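Local atomic coordinates of glycoside Hydrolase (Bacteroides uniformis, PDB entry 5T9X), a protein that probably hydrolyses agarose or related red-algal galactans, as a family 16 glycoside hydrolase of a human gut bacterium that has acquired an agarose-degrading pathway. Residues Y50-F55 / W333-K338; D250-G255 / Y267-M272; G86-K91 / G150-K155; S177-L182 / I299-E304; Y78-N83 / I113-G118. All blocks are in the same frame, centred on the assembly; numbering follows the deposited sequence.

Contact 1. Residues Y50-F55 / W333-K338; sequences YEWDKF and WIRIYK. With NA (sodium ion), chain D.
Trp-52 meets strand 333-338 along most of its side chain. CB lies over the face of Trp-333, 3.7 Å from the centroid of the six-membered ring and 19° off its normal, a CH-pi contact. With CG placed between the backbone N and the carbonyl carbon (chi1 60°), the indole brings CG to 3.6 Å from CD of Arg-335, whose aliphatic chain covers one face; CB of Tyr-50 covers the opposite one. CE3 brings the ring edge toward Trp-333 in an offset edge-to-face pair, planes at 66°. At the other end NE1 donates to a water 2.8 Å away, which donates to Asp-53 OD1 and bonds to Tyr-337 OH; Asp-53 OD2 accepts from the backbone N of Glu-49 and Tyr-50. NH1 and NH2 of Arg-335 both grip Phe-55 O, at 3.0 and 3.2 Å. Glu-51 chelates the sodium ion through OE1 and OE2, with Asp-75, Asn-77, Gly-118 and Asp-332. A salt bridge to Glu-165 balances the buried guanidinium charge, and the two N-H bonds probably polarise the Phe-55 carbonyl.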
# COMPACT_ATOMS: atom_id res chain seq x y z
N TYR A 50 6.02 13.87 -18.10
CA TYR A 50 6.52 13.25 -16.88
C TYR A 50 7.20 11.91 -17.15
O TYR A 50 6.94 11.28 -18.17
CB TYR A 50 5.36 13.09 -15.88
CG TYR A 50 4.59 14.38 -15.59
CD1 TYR A 50 4.99 15.24 -14.57
CD2 TYR A 50 3.45 14.74 -16.34
CE1 TYR A 50 4.30 16.41 -14.28
CE2 TYR A 50 2.77 15.92 -16.07
CZ TYR A 50 3.20 16.75 -15.03
OH TYR A 50 2.54 17.93 -14.72
N GLU A 51 8.08 11.49 -16.23
CA GLU A 51 8.67 10.12 -16.16
C GLU A 51 7.71 9.07 -16.67
O GLU A 51 8.06 8.23 -17.52
CB GLU A 51 8.95 9.75 -14.69
CG GLU A 51 10.28 10.21 -14.10
CD GLU A 51 10.54 9.67 -12.69
OE1 GLU A 51 9.59 9.30 -11.97
OE2 GLU A 51 11.72 9.63 -12.25
N TRP A 52 6.49 9.13 -16.12
CA TRP A 52 5.46 8.10 -16.35
C TRP A 52 4.72 8.09 -17.68
O TRP A 52 3.95 7.15 -17.94
CB TRP A 52 4.44 8.14 -15.22
CG TRP A 52 3.70 9.41 -15.03
CD1 TRP A 52 2.87 10.01 -15.89
CD2 TRP A 52 3.72 10.20 -13.85
NE1 TRP A 52 2.36 11.15 -15.32
CE2 TRP A 52 2.88 11.29 -14.07
CE3 TRP A 52 4.37 10.09 -12.63
CZ2 TRP A 52 2.68 12.27 -13.13
CZ3 TRP A 52 4.17 11.08 -11.69
CH2 TRP A 52 3.33 12.15 -11.94
N ASP A 53 4.90 9.11 -18.51
CA ASP A 53 4.17 9.20 -19.76
C ASP A 53 4.59 8.13 -20.77
O ASP A 53 3.83 7.83 -21.67
CB ASP A 53 4.25 10.62 -20.34
CG ASP A 53 3.32 11.62 -19.64
OD1 ASP A 53 2.26 11.20 -19.10
OD2 ASP A 53 3.64 12.83 -19.64
N LYS A 54 5.74 7.50 -20.59
CA LYS A 54 5.98 6.28 -21.36
C LYS A 54 4.95 5.18 -21.18
O LYS A 54 4.90 4.25 -22.00
CB LYS A 54 7.37 5.71 -21.11
CG LYS A 54 7.71 5.30 -19.69
CD LYS A 54 8.91 4.34 -19.70
CE LYS A 54 9.92 4.66 -18.60
NZ LYS A 54 11.20 3.90 -18.81
N PHE A 55 4.15 5.25 -20.11
CA PHE A 55 3.09 4.27 -19.86
C PHE A 55 1.73 4.93 -19.95
O PHE A 55 1.46 5.86 -19.22
CB PHE A 55 3.21 3.71 -18.45
CG PHE A 55 4.52 3.04 -18.12
CD1 PHE A 55 4.86 1.83 -18.68
CD2 PHE A 55 5.36 3.57 -17.15
CE1 PHE A 55 6.03 1.18 -18.30
CE2 PHE A 55 6.54 2.94 -16.79
CZ PHE A 55 6.87 1.73 -17.36
N TRP A 333 7.35 6.65 -8.41
CA TRP A 333 6.29 7.62 -8.56
C TRP A 333 4.93 7.05 -8.21
O TRP A 333 4.71 5.80 -8.17
CB TRP A 333 6.25 8.19 -9.98
CG TRP A 333 6.30 7.25 -11.16
CD1 TRP A 333 7.35 7.04 -11.95
CD2 TRP A 333 5.23 6.46 -11.72
NE1 TRP A 333 7.05 6.17 -12.96
CE2 TRP A 333 5.74 5.80 -12.84
CE3 TRP A 333 3.89 6.24 -11.36
CZ2 TRP A 333 4.98 4.94 -13.61
CZ3 TRP A 333 3.13 5.39 -12.14
CH2 TRP A 333 3.68 4.74 -13.25
N ILE A 334 4.00 7.98 -8.02
CA ILE A 334 2.60 7.67 -7.82
C ILE A 334 1.77 8.72 -8.56
O ILE A 334 1.96 9.92 -8.35
CB ILE A 334 2.25 7.56 -6.32
CG1 ILE A 334 0.82 7.09 -6.15
CG2 ILE A 334 2.45 8.88 -5.57
CD1 ILE A 334 0.52 6.72 -4.71
N ARG A 335 0.87 8.25 -9.42
CA ARG A 335 0.08 9.12 -10.28
C ARG A 335 -1.39 8.83 -10.14
O ARG A 335 -1.77 7.70 -9.89
CB ARG A 335 0.54 8.97 -11.73
CG ARG A 335 0.21 7.66 -12.40
CD ARG A 335 0.79 7.66 -13.79
NE ARG A 335 0.57 6.38 -14.47
CZ ARG A 335 0.62 6.20 -15.80
NH1 ARG A 335 0.80 7.22 -16.63
NH2 ARG A 335 0.45 4.97 -16.30
N ILE A 336 -2.21 9.87 -10.33
CA ILE A 336 -3.64 9.88 -10.02
C ILE A 336 -4.36 10.63 -11.12
O ILE A 336 -3.99 11.76 -11.43
CB ILE A 336 -3.88 10.63 -8.70
CG1 ILE A 336 -2.99 10.07 -7.59
CG2 ILE A 336 -5.32 10.54 -8.26
CD1 ILE A 336 -3.20 10.76 -6.27
N TYR A 337 -5.38 10.01 -11.72
CA TYR A 337 -6.16 10.60 -12.79
C TYR A 337 -7.64 10.46 -12.47
O TYR A 337 -8.07 9.44 -11.90
CB TYR A 337 -5.94 9.92 -14.16
CG TYR A 337 -4.51 9.94 -14.69
CD1 TYR A 337 -4.08 10.91 -15.62
CD2 TYR A 337 -3.58 8.98 -14.28
CE1 TYR A 337 -2.77 10.92 -16.11
CE2 TYR A 337 -2.29 8.99 -14.76
CZ TYR A 337 -1.90 9.96 -15.66
OH TYR A 337 -0.62 9.95 -16.11
N LYS A 338 -8.40 11.48 -12.86
CA LYS A 338 -9.85 11.43 -12.82
C LYS A 338 -10.37 11.70 -14.21
O LYS A 338 -9.78 12.47 -14.96
CB LYS A 338 -10.41 12.49 -11.88
CG LYS A 338 -9.92 12.39 -10.44
CD LYS A 338 -10.66 13.44 -9.61
CE LYS A 338 -11.58 12.85 -8.56
NZ LYS A 338 -12.66 11.91 -8.94
NA NA D . 10.80 9.21 -9.61
O HOH W 1 0.34 12.18 -17.02

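Contact 2. Residues D250-G255 / Y267-M272; sequences DFHRVG and YVDGKM
The guanidinium of Arg-253 lies with one face over the peptide between Asp-269 and Gly-270, whose C and N atoms respectively stand 3.3 and 3.4 Å above its plane, and the Phe-55 ring comes over the opposite face. In that plane, at the edge, NE donates to a water, which in turn donates to Asp-269 OD1 at 2.6 Å. A bend at chi3 (-75°) folds the Arg-253 chain back over the turn. The imidazole of His-252 is met at its edge: ND1 donates to OD2 of Asp-269 at 2.7 Å with an N-H...O angle of 162°, the acceptor only 7° out of the ring plane and using its syn lone pair. Trp-247 makes an edge-to-face contact with the same ring. OD1 receives the backbone N of Arg-253 at 2.9 Å, nearly end-on, so both carboxylate oxygens are engaged by strand 252-260. Asp-269 and Gly-270 are the central pair of a type I' turn from Val-268 to Lys-271, which joins strands 263-268 and 271-277. Before this turn the chain pairs antiparallel with 252-260: Gly-255 and Tyr-267 exchange two backbone bonds as a hydrogen-bonded pair, and Val-254 faces Val-268 as a non-hydrogen-bonded one. The two valines lie side by side, CG1 of Val-254 4.2 Å from CG2 of Val-268, and Val-254 continues onto Ile-192 and Ile-193 of strand 188-195.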
# COMPACT_ATOMS: atom_id res chain seq x y z
N ASP A 250 12.15 -6.06 -9.30
CA ASP A 250 12.14 -4.86 -10.10
C ASP A 250 11.02 -3.90 -9.69
O ASP A 250 10.23 -4.21 -8.79
CB ASP A 250 12.00 -5.25 -11.58
CG ASP A 250 12.88 -4.41 -12.49
OD1 ASP A 250 12.91 -3.14 -12.36
OD2 ASP A 250 13.55 -5.04 -13.34
N PHE A 251 11.01 -2.72 -10.33
CA PHE A 251 9.89 -1.78 -10.29
C PHE A 251 8.72 -2.34 -11.11
O PHE A 251 8.92 -2.92 -12.17
CB PHE A 251 10.30 -0.38 -10.75
CG PHE A 251 11.16 0.34 -9.76
CD1 PHE A 251 10.58 1.14 -8.77
CD2 PHE A 251 12.55 0.17 -9.77
CE1 PHE A 251 11.37 1.79 -7.82
CE2 PHE A 251 13.35 0.80 -8.82
CZ PHE A 251 12.76 1.62 -7.84
N HIS A 252 7.51 -2.23 -10.56
CA HIS A 252 6.28 -2.62 -11.26
C HIS A 252 5.21 -1.57 -11.03
O HIS A 252 5.18 -0.94 -9.96
CB HIS A 252 5.78 -3.99 -10.79
CG HIS A 252 6.65 -5.11 -11.21
ND1 HIS A 252 6.49 -5.76 -12.42
CD2 HIS A 252 7.70 -5.70 -10.60
CE1 HIS A 252 7.40 -6.71 -12.53
NE2 HIS A 252 8.15 -6.70 -11.44
N ARG A 253 4.38 -1.36 -12.04
CA ARG A 253 3.18 -0.58 -11.90
C ARG A 253 2.06 -1.45 -11.32
O ARG A 253 1.75 -2.51 -11.86
CB ARG A 253 2.72 -0.07 -13.26
CG ARG A 253 3.54 1.05 -13.88
CD ARG A 253 3.00 1.26 -15.30
NE ARG A 253 3.46 0.18 -16.15
CZ ARG A 253 2.89 -0.25 -17.27
NH1 ARG A 253 1.76 0.26 -17.72
NH2 ARG A 253 3.47 -1.23 -17.94
N VAL A 254 1.46 -1.00 -10.23
CA VAL A 254 0.20 -1.54 -9.74
C VAL A 254 -0.75 -0.38 -9.49
O VAL A 254 -0.41 0.56 -8.77
CB VAL A 254 0.36 -2.28 -8.41
CG1 VAL A 254 -0.93 -3.05 -8.09
CG2 VAL A 254 1.58 -3.19 -8.46
N GLY A 255 -1.94 -0.44 -10.07
CA GLY A 255 -2.96 0.57 -9.85
C GLY A 255 -4.37 0.01 -9.70
O GLY A 255 -4.62 -1.17 -9.99
N TYR A 267 -4.88 -3.17 -11.91
CA TYR A 267 -4.00 -3.23 -13.08
C TYR A 267 -2.56 -3.46 -12.64
O TYR A 267 -2.03 -2.74 -11.83
CB TYR A 267 -4.11 -1.95 -13.92
CG TYR A 267 -5.46 -1.81 -14.58
CD1 TYR A 267 -5.65 -2.20 -15.89
CD2 TYR A 267 -6.55 -1.27 -13.88
CE1 TYR A 267 -6.90 -2.06 -16.52
CE2 TYR A 267 -7.79 -1.13 -14.48
CZ TYR A 267 -7.96 -1.54 -15.81
OH TYR A 267 -9.19 -1.44 -16.43
N VAL A 268 -1.93 -4.49 -13.18
CA VAL A 268 -0.52 -4.78 -12.90
C VAL A 268 0.22 -4.69 -14.22
O VAL A 268 -0.14 -5.37 -15.21
CB VAL A 268 -0.33 -6.14 -12.25
CG1 VAL A 268 1.14 -6.48 -12.08
CG2 VAL A 268 -1.02 -6.16 -10.90
N ASP A 269 1.22 -3.80 -14.25
CA ASP A 269 1.97 -3.47 -15.45
C ASP A 269 1.04 -3.25 -16.65
O ASP A 269 1.26 -3.82 -17.70
CB ASP A 269 3.05 -4.53 -15.71
CG ASP A 269 4.15 -4.57 -14.61
OD1 ASP A 269 4.58 -3.50 -14.05
OD2 ASP A 269 4.61 -5.70 -14.29
N GLY A 270 -0.00 -2.45 -16.47
CA GLY A 270 -0.91 -2.06 -17.55
C GLY A 270 -1.97 -3.08 -17.96
O GLY A 270 -2.76 -2.80 -18.85
N LYS A 271 -1.99 -4.24 -17.32
CA LYS A 271 -2.91 -5.30 -17.68
C LYS A 271 -3.96 -5.40 -16.57
O LYS A 271 -3.64 -5.35 -15.38
CB LYS A 271 -2.16 -6.62 -17.84
CG LYS A 271 -2.93 -7.65 -18.65
CD LYS A 271 -2.85 -9.09 -18.09
CE LYS A 271 -3.81 -10.04 -18.80
NZ LYS A 271 -4.24 -11.17 -17.93
N MET A 272 -5.21 -5.53 -16.97
CA MET A 272 -6.30 -5.67 -16.01
C MET A 272 -6.31 -7.12 -15.51
O MET A 272 -6.60 -8.04 -16.28
CB MET A 272 -7.58 -5.20 -16.69
CG MET A 272 -8.91 -5.77 -16.27
SD MET A 272 -9.36 -5.88 -14.52
CE MET A 272 -10.18 -7.47 -14.70
O HOH W 2 5.55 -1.75 -15.65

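Contact 3. Residues G86-K91 / G150-K155; sequences GNFEKK and GCVTSK
Phe-88 and Val-152 approach from opposite directions, and the ring presents its edge: CZ stands 4.0 Å from CG2 of Val-152, which lies near the ring plane. The phenyl reaches across because CG is anti to the backbone N (chi1 180°); Trp-92 and Ile-113 touch both residues, and Val-115 touches Phe-88. Lys-155 behaves differently. Extended beyond CG, it runs along the backbone of 89-91, its CG 3.7 Å from the carbonyl carbon of Lys-91, and crosses the Glu-89 side chain at a slant. Its NZ ends on Glu-89 O at 2.8 Å, in the carbonyl plane, with a C=O...N angle of 152°. The main chain adds a second link, from Lys-155 N to Lys-91 O at 3.0 Å, the donor lying above that carbonyl plane; Gln-72 NE2 bonds to the same oxygen. Thus the helical-type turn before strand 92-93 is tied by these two bonds to the chain at Lys-155, beside strand 140-154 and away from any site. OE2 of Glu-89 stands 4.5 Å from NZ of Lys-155, beyond a salt bridge, so the ammonium is held by the neutral carbonyl; the carboxylate probably contributes a diffuse attraction to a group that should stay charged at this exposed position.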
# COMPACT_ATOMS: atom_id res chain seq x y z
N GLY A 86 10.92 20.30 2.78
CA GLY A 86 10.89 21.06 1.54
C GLY A 86 9.76 20.63 0.62
O GLY A 86 8.60 20.89 0.91
N ASN A 87 10.11 19.95 -0.46
CA ASN A 87 9.13 19.59 -1.49
C ASN A 87 8.14 18.49 -1.11
O ASN A 87 7.03 18.48 -1.62
CB ASN A 87 9.81 19.19 -2.80
CG ASN A 87 10.17 20.39 -3.65
OD1 ASN A 87 10.53 21.44 -3.12
ND2 ASN A 87 10.05 20.24 -4.97
N PHE A 88 8.59 17.57 -0.27
CA PHE A 88 7.76 16.52 0.34
C PHE A 88 6.54 17.12 1.07
O PHE A 88 5.42 16.68 0.86
CB PHE A 88 8.65 15.70 1.31
CG PHE A 88 7.93 14.61 2.01
CD1 PHE A 88 7.81 13.35 1.43
CD2 PHE A 88 7.38 14.83 3.28
CE1 PHE A 88 7.14 12.34 2.08
CE2 PHE A 88 6.71 13.81 3.94
CZ PHE A 88 6.59 12.57 3.33
N GLU A 89 6.78 18.14 1.88
CA GLU A 89 5.76 18.81 2.67
C GLU A 89 4.63 19.44 1.86
O GLU A 89 3.60 19.77 2.42
CB GLU A 89 6.43 19.88 3.55
CG GLU A 89 5.50 20.64 4.50
CD GLU A 89 6.19 21.22 5.74
OE1 GLU A 89 7.45 21.37 5.75
OE2 GLU A 89 5.47 21.52 6.73
N LYS A 90 4.80 19.63 0.56
CA LYS A 90 3.73 20.23 -0.25
C LYS A 90 2.62 19.25 -0.58
O LYS A 90 1.52 19.69 -0.96
CB LYS A 90 4.28 20.79 -1.57
CG LYS A 90 5.25 21.95 -1.41
CD LYS A 90 6.06 22.13 -2.69
CE LYS A 90 6.94 23.36 -2.62
NZ LYS A 90 7.83 23.44 -3.80
N LYS A 91 2.89 17.94 -0.48
CA LYS A 91 1.90 16.91 -0.82
C LYS A 91 1.70 15.79 0.18
O LYS A 91 0.77 15.01 0.02
CB LYS A 91 2.25 16.31 -2.19
CG LYS A 91 2.14 17.31 -3.31
CD LYS A 91 2.79 16.80 -4.57
CE LYS A 91 2.72 17.85 -5.65
NZ LYS A 91 2.88 17.16 -6.94
N GLY A 150 8.57 3.29 8.53
CA GLY A 150 7.93 4.56 8.16
C GLY A 150 6.55 4.47 7.55
O GLY A 150 6.15 3.44 7.06
N CYS A 151 5.84 5.59 7.59
CA CYS A 151 4.51 5.72 7.02
C CYS A 151 4.30 7.12 6.46
O CYS A 151 4.69 8.10 7.08
CB CYS A 151 3.47 5.45 8.11
SG CYS A 151 1.79 5.26 7.50
N VAL A 152 3.66 7.19 5.31
CA VAL A 152 3.39 8.44 4.61
C VAL A 152 1.89 8.53 4.33
O VAL A 152 1.23 7.54 4.02
CB VAL A 152 4.20 8.45 3.31
CG1 VAL A 152 3.72 9.48 2.31
CG2 VAL A 152 5.67 8.67 3.62
N THR A 153 1.37 9.75 4.42
CA THR A 153 -0.04 10.04 4.14
C THR A 153 -0.14 11.24 3.24
O THR A 153 0.54 12.25 3.46
CB THR A 153 -0.81 10.37 5.44
OG1 THR A 153 -0.66 9.30 6.37
CG2 THR A 153 -2.32 10.57 5.16
N SER A 154 -1.07 11.18 2.29
CA SER A 154 -1.33 12.30 1.39
C SER A 154 -1.93 13.50 2.11
O SER A 154 -2.56 13.36 3.16
CB SER A 154 -2.28 11.87 0.29
OG SER A 154 -3.54 11.59 0.83
N LYS A 155 -1.74 14.68 1.55
CA LYS A 155 -2.33 15.90 2.12
C LYS A 155 -3.73 16.13 1.63
O LYS A 155 -4.49 16.76 2.32
CB LYS A 155 -1.45 17.16 1.91
CG LYS A 155 -0.33 17.25 2.94
CD LYS A 155 0.30 18.63 3.07
CE LYS A 155 0.81 18.82 4.51
NZ LYS A 155 1.88 19.85 4.68

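Contact 4. Residues S177-L182 / I299-E304; sequences SDVWML and IIINME
Two antiparallel strands at the centre of a jelly-roll beta-sandwich, 177-182 and 299-304, meet here, their directions 155° apart. Asp-178 with Asn-302 and Trp-180 with Ile-300 are hydrogen-bonded pairs, the second including Trp-180 N to Ile-300 O at 2.8 Å. On the face bearing these four residues, a chi1 of 57° sets Trp-180 CG between N and C and lays the indole over Ile-300: Ile-300 CB sits 3.9 Å from the centroid of the five-membered ring, 16° off the normal, a CH-pi contact, and Ile-300 CG2 approaches Trp-180 NE1 to 3.5 Å. Asn-302 lies at the edge of this ring, beside Glu-304, whose OE1 is bonded by Gln-306 NE2. Val-179, Met-181, Ile-299 and Ile-301 line the other face together with Ser-177 and Met-303. This largely apolar face packs on strand 329-341 of the second sheet. In its own sheet the pair lies between strands 140-154 and 188-195; Trp-180 touches Glu-189 and Asp-191 of the latter, whose Glu-x-Asp-x-x-Glu sequence is consistent with the family 16 active site.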
# COMPACT_ATOMS: atom_id res chain seq x y z
N SER A 177 5.30 -4.34 2.34
CA SER A 177 5.42 -3.09 1.57
C SER A 177 4.01 -2.73 1.07
O SER A 177 3.35 -3.59 0.45
CB SER A 177 6.35 -3.29 0.38
OG SER A 177 7.63 -3.75 0.77
N ASP A 178 3.54 -1.52 1.38
CA ASP A 178 2.11 -1.17 1.21
C ASP A 178 1.88 0.17 0.55
O ASP A 178 2.45 1.20 0.97
CB ASP A 178 1.38 -1.09 2.56
CG ASP A 178 1.40 -2.39 3.36
OD1 ASP A 178 0.95 -3.46 2.86
OD2 ASP A 178 1.85 -2.34 4.53
N VAL A 179 0.95 0.16 -0.41
CA VAL A 179 0.35 1.38 -0.98
C VAL A 179 -1.15 1.20 -0.91
O VAL A 179 -1.67 0.24 -1.46
CB VAL A 179 0.78 1.60 -2.45
CG1 VAL A 179 0.16 2.87 -3.02
CG2 VAL A 179 2.29 1.70 -2.51
N TRP A 180 -1.86 2.11 -0.23
CA TRP A 180 -3.29 1.90 0.07
C TRP A 180 -4.06 3.15 0.41
O TRP A 180 -3.51 4.22 0.57
CB TRP A 180 -3.46 0.83 1.16
CG TRP A 180 -2.76 1.11 2.45
CD1 TRP A 180 -1.42 1.23 2.65
CD2 TRP A 180 -3.37 1.25 3.75
NE1 TRP A 180 -1.15 1.47 3.99
CE2 TRP A 180 -2.32 1.46 4.69
CE3 TRP A 180 -4.68 1.21 4.20
CZ2 TRP A 180 -2.56 1.64 6.08
CZ3 TRP A 180 -4.93 1.38 5.58
CH2 TRP A 180 -3.86 1.60 6.50
N MET A 181 -5.37 3.02 0.49
CA MET A 181 -6.24 4.15 0.65
C MET A 181 -7.19 3.83 1.79
O MET A 181 -7.66 2.73 1.89
CB MET A 181 -6.99 4.43 -0.64
CG MET A 181 -6.06 4.60 -1.81
SD MET A 181 -6.82 5.36 -3.24
CE MET A 181 -7.80 4.03 -3.90
N LEU A 182 -7.43 4.82 2.63
CA LEU A 182 -8.26 4.66 3.80
C LEU A 182 -9.04 5.97 4.07
O LEU A 182 -8.46 7.05 4.05
CB LEU A 182 -7.36 4.30 4.98
CG LEU A 182 -8.00 4.14 6.37
CD1 LEU A 182 -8.95 2.95 6.38
CD2 LEU A 182 -6.90 4.00 7.41
N ILE A 299 -4.39 8.71 0.83
CA ILE A 299 -3.50 7.73 0.28
C ILE A 299 -2.38 7.48 1.27
O ILE A 299 -1.81 8.42 1.83
CB ILE A 299 -2.96 8.17 -1.08
CG1 ILE A 299 -4.09 8.08 -2.11
CG2 ILE A 299 -1.79 7.30 -1.52
CD1 ILE A 299 -3.81 8.93 -3.31
N ILE A 300 -2.07 6.20 1.48
CA ILE A 300 -1.06 5.83 2.45
C ILE A 300 0.01 4.94 1.80
O ILE A 300 -0.31 4.03 1.03
CB ILE A 300 -1.68 5.14 3.69
CG1 ILE A 300 -2.80 6.00 4.27
CG2 ILE A 300 -0.64 4.89 4.79
CD1 ILE A 300 -3.49 5.36 5.43
N ILE A 301 1.27 5.23 2.09
CA ILE A 301 2.37 4.42 1.63
C ILE A 301 3.15 4.09 2.88
O ILE A 301 3.55 5.02 3.60
CB ILE A 301 3.27 5.21 0.64
CG1 ILE A 301 2.44 5.77 -0.52
CG2 ILE A 301 4.39 4.33 0.10
CD1 ILE A 301 3.20 6.73 -1.42
N ASN A 302 3.40 2.81 3.15
CA ASN A 302 4.21 2.46 4.32
C ASN A 302 4.90 1.11 4.25
O ASN A 302 4.73 0.36 3.30
CB ASN A 302 3.33 2.55 5.57
CG ASN A 302 2.27 1.45 5.66
OD1 ASN A 302 2.41 0.38 5.12
ND2 ASN A 302 1.23 1.70 6.44
N MET A 303 5.66 0.80 5.30
CA MET A 303 5.90 -0.60 5.63
C MET A 303 5.33 -0.95 7.01
O MET A 303 5.16 -0.09 7.86
CB MET A 303 7.37 -0.94 5.56
CG MET A 303 8.07 -0.65 4.24
SD MET A 303 9.88 -0.93 4.34
CE MET A 303 9.89 -2.70 4.18
N GLU A 304 5.03 -2.23 7.20
CA GLU A 304 4.45 -2.75 8.44
C GLU A 304 5.12 -4.08 8.79
O GLU A 304 5.31 -4.92 7.93
CB GLU A 304 2.93 -3.00 8.27
CG GLU A 304 2.10 -1.75 8.05
CD GLU A 304 0.60 -1.99 7.78
OE1 GLU A 304 0.14 -3.17 7.77
OE2 GLU A 304 -0.12 -0.97 7.55

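Contact 5. Residues Y78-N83 / I113-G118; sequences YTADSN and ISVSDG. With NA (sodium ion), chain D.
Val-115 is the tightly packed point of the contact, wedged beneath Tyr-78 and beside Ala-80. Its CG1 lies over the tyrosine face, 4.2 Å from the ring centroid and 26° off the normal, and also 3.4 Å from Tyr-78 O. CB of Tyr-78 points away, but its CG is flanked by both main-chain neighbours of CA (chi1 53°), which folds the ring back over the valine, while its hydroxyl bonds to Asp-74. Ala-80 N donates to Val-115 O at 2.9 Å and Val-115 N to Ala-80 O at 3.0 Å, both nearly straight. These two bonds make a single antiparallel bridge, which sets the loop 78-83 against strand 113-116, itself one arm of a hairpin with strand 119-122. In the turn of that hairpin Gly-118 O binds the sodium ion at 2.4 Å. Toward Ser-82 the packing gives way: Ser-82 N lies 4.1 Å from Ile-113 O, too far for a direct bond, and a water takes over, accepting from the former at 3.0 Å and donating to the latter at 2.8 Å.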
# COMPACT_ATOMS: atom_id res chain seq x y z
N TYR A 78 13.18 15.00 -6.26
CA TYR A 78 13.68 16.07 -5.41
C TYR A 78 14.34 15.41 -4.19
O TYR A 78 14.40 14.18 -4.10
CB TYR A 78 12.55 17.02 -4.99
CG TYR A 78 11.33 16.37 -4.33
CD1 TYR A 78 11.33 16.02 -2.96
CD2 TYR A 78 10.17 16.13 -5.07
CE1 TYR A 78 10.20 15.43 -2.37
CE2 TYR A 78 9.06 15.54 -4.50
CZ TYR A 78 9.06 15.18 -3.15
OH TYR A 78 7.92 14.61 -2.61
N THR A 79 14.83 16.22 -3.26
CA THR A 79 15.49 15.71 -2.06
C THR A 79 14.69 16.09 -0.85
O THR A 79 14.22 17.22 -0.75
CB THR A 79 16.92 16.26 -1.93
OG1 THR A 79 17.75 15.51 -2.81
CG2 THR A 79 17.51 16.07 -0.51
N ALA A 80 14.51 15.12 0.06
CA ALA A 80 13.88 15.40 1.35
C ALA A 80 14.31 14.42 2.42
O ALA A 80 14.65 13.29 2.11
CB ALA A 80 12.36 15.41 1.23
N ASP A 81 14.31 14.88 3.67
CA ASP A 81 14.30 13.99 4.85
C ASP A 81 13.46 14.64 5.97
O ASP A 81 12.84 15.68 5.72
CB ASP A 81 15.73 13.61 5.28
CG ASP A 81 16.61 14.80 5.53
OD1 ASP A 81 16.26 15.66 6.38
OD2 ASP A 81 17.68 14.84 4.88
N SER A 82 13.38 14.02 7.16
CA SER A 82 12.56 14.56 8.29
C SER A 82 12.94 15.99 8.75
O SER A 82 12.06 16.74 9.19
CB SER A 82 12.58 13.62 9.50
OG SER A 82 13.87 13.53 10.08
N ASN A 83 14.23 16.34 8.65
CA ASN A 83 14.72 17.68 9.02
C ASN A 83 14.58 18.76 7.93
O ASN A 83 14.56 19.95 8.27
CB ASN A 83 16.18 17.61 9.46
CG ASN A 83 16.34 17.04 10.86
OD1 ASN A 83 15.51 17.29 11.75
ND2 ASN A 83 17.41 16.28 11.08
N ILE A 113 11.40 8.06 6.81
CA ILE A 113 10.92 8.49 5.50
C ILE A 113 11.90 9.46 4.86
O ILE A 113 12.30 10.45 5.49
CB ILE A 113 9.60 9.25 5.61
CG1 ILE A 113 8.53 8.37 6.25
CG2 ILE A 113 9.16 9.80 4.26
CD1 ILE A 113 8.26 7.07 5.53
N SER A 114 12.20 9.24 3.58
CA SER A 114 12.93 10.23 2.82
C SER A 114 12.69 10.10 1.32
O SER A 114 12.08 9.15 0.84
CB SER A 114 14.44 10.13 3.13
OG SER A 114 15.00 8.90 2.67
N VAL A 115 13.17 11.11 0.60
CA VAL A 115 13.13 11.14 -0.85
C VAL A 115 14.54 11.50 -1.34
O VAL A 115 15.12 12.51 -0.91
CB VAL A 115 12.13 12.16 -1.36
CG1 VAL A 115 12.02 12.06 -2.87
CG2 VAL A 115 10.77 11.93 -0.72
N SER A 116 15.07 10.65 -2.21
CA SER A 116 16.38 10.84 -2.83
C SER A 116 16.55 9.89 -4.00
O SER A 116 15.98 8.79 -4.01
CB SER A 116 17.50 10.61 -1.82
OG SER A 116 17.73 9.23 -1.63
N ASP A 117 17.37 10.31 -4.97
CA ASP A 117 17.67 9.51 -6.16
C ASP A 117 16.39 9.14 -6.96
O ASP A 117 16.27 8.06 -7.55
CB ASP A 117 18.44 8.26 -5.71
CG ASP A 117 19.40 7.76 -6.77
OD1 ASP A 117 20.53 8.30 -6.84
OD2 ASP A 117 19.04 6.81 -7.50
N GLY A 118 15.42 10.04 -6.98
CA GLY A 118 14.18 9.85 -7.70
C GLY A 118 13.12 8.95 -7.07
O GLY A 118 12.13 8.64 -7.76
NA NA D . 10.80 9.21 -9.61
O HOH W 3 14.37 11.19 7.23

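How the contacts relate
From the N terminus, 50-55 opens contact 1, which closes only at 333-338 near the C terminus and so encloses the other four. Contact 5 opens next at 78-83, and contact 3 at 86-91 before contact 5 closes at 113-118; contact 3 closes at 150-155, so the two cross, and they touch where Tyr-78 meets Asn-87 and Phe-88. Contact 4 follows in series, from 177-182 to 299-304, and holds within its span contact 2, a local hairpin from 250-255 to 267-272. Contacts 3 and 4 share a sheet through neighbouring strands 140-154 and 298-304. Contacts 1, 2 and 5 reach the opposing sheet, Ile-334 and Ile-336 packing across onto contact 4, while the sodium ion bridges contacts 1 and 5.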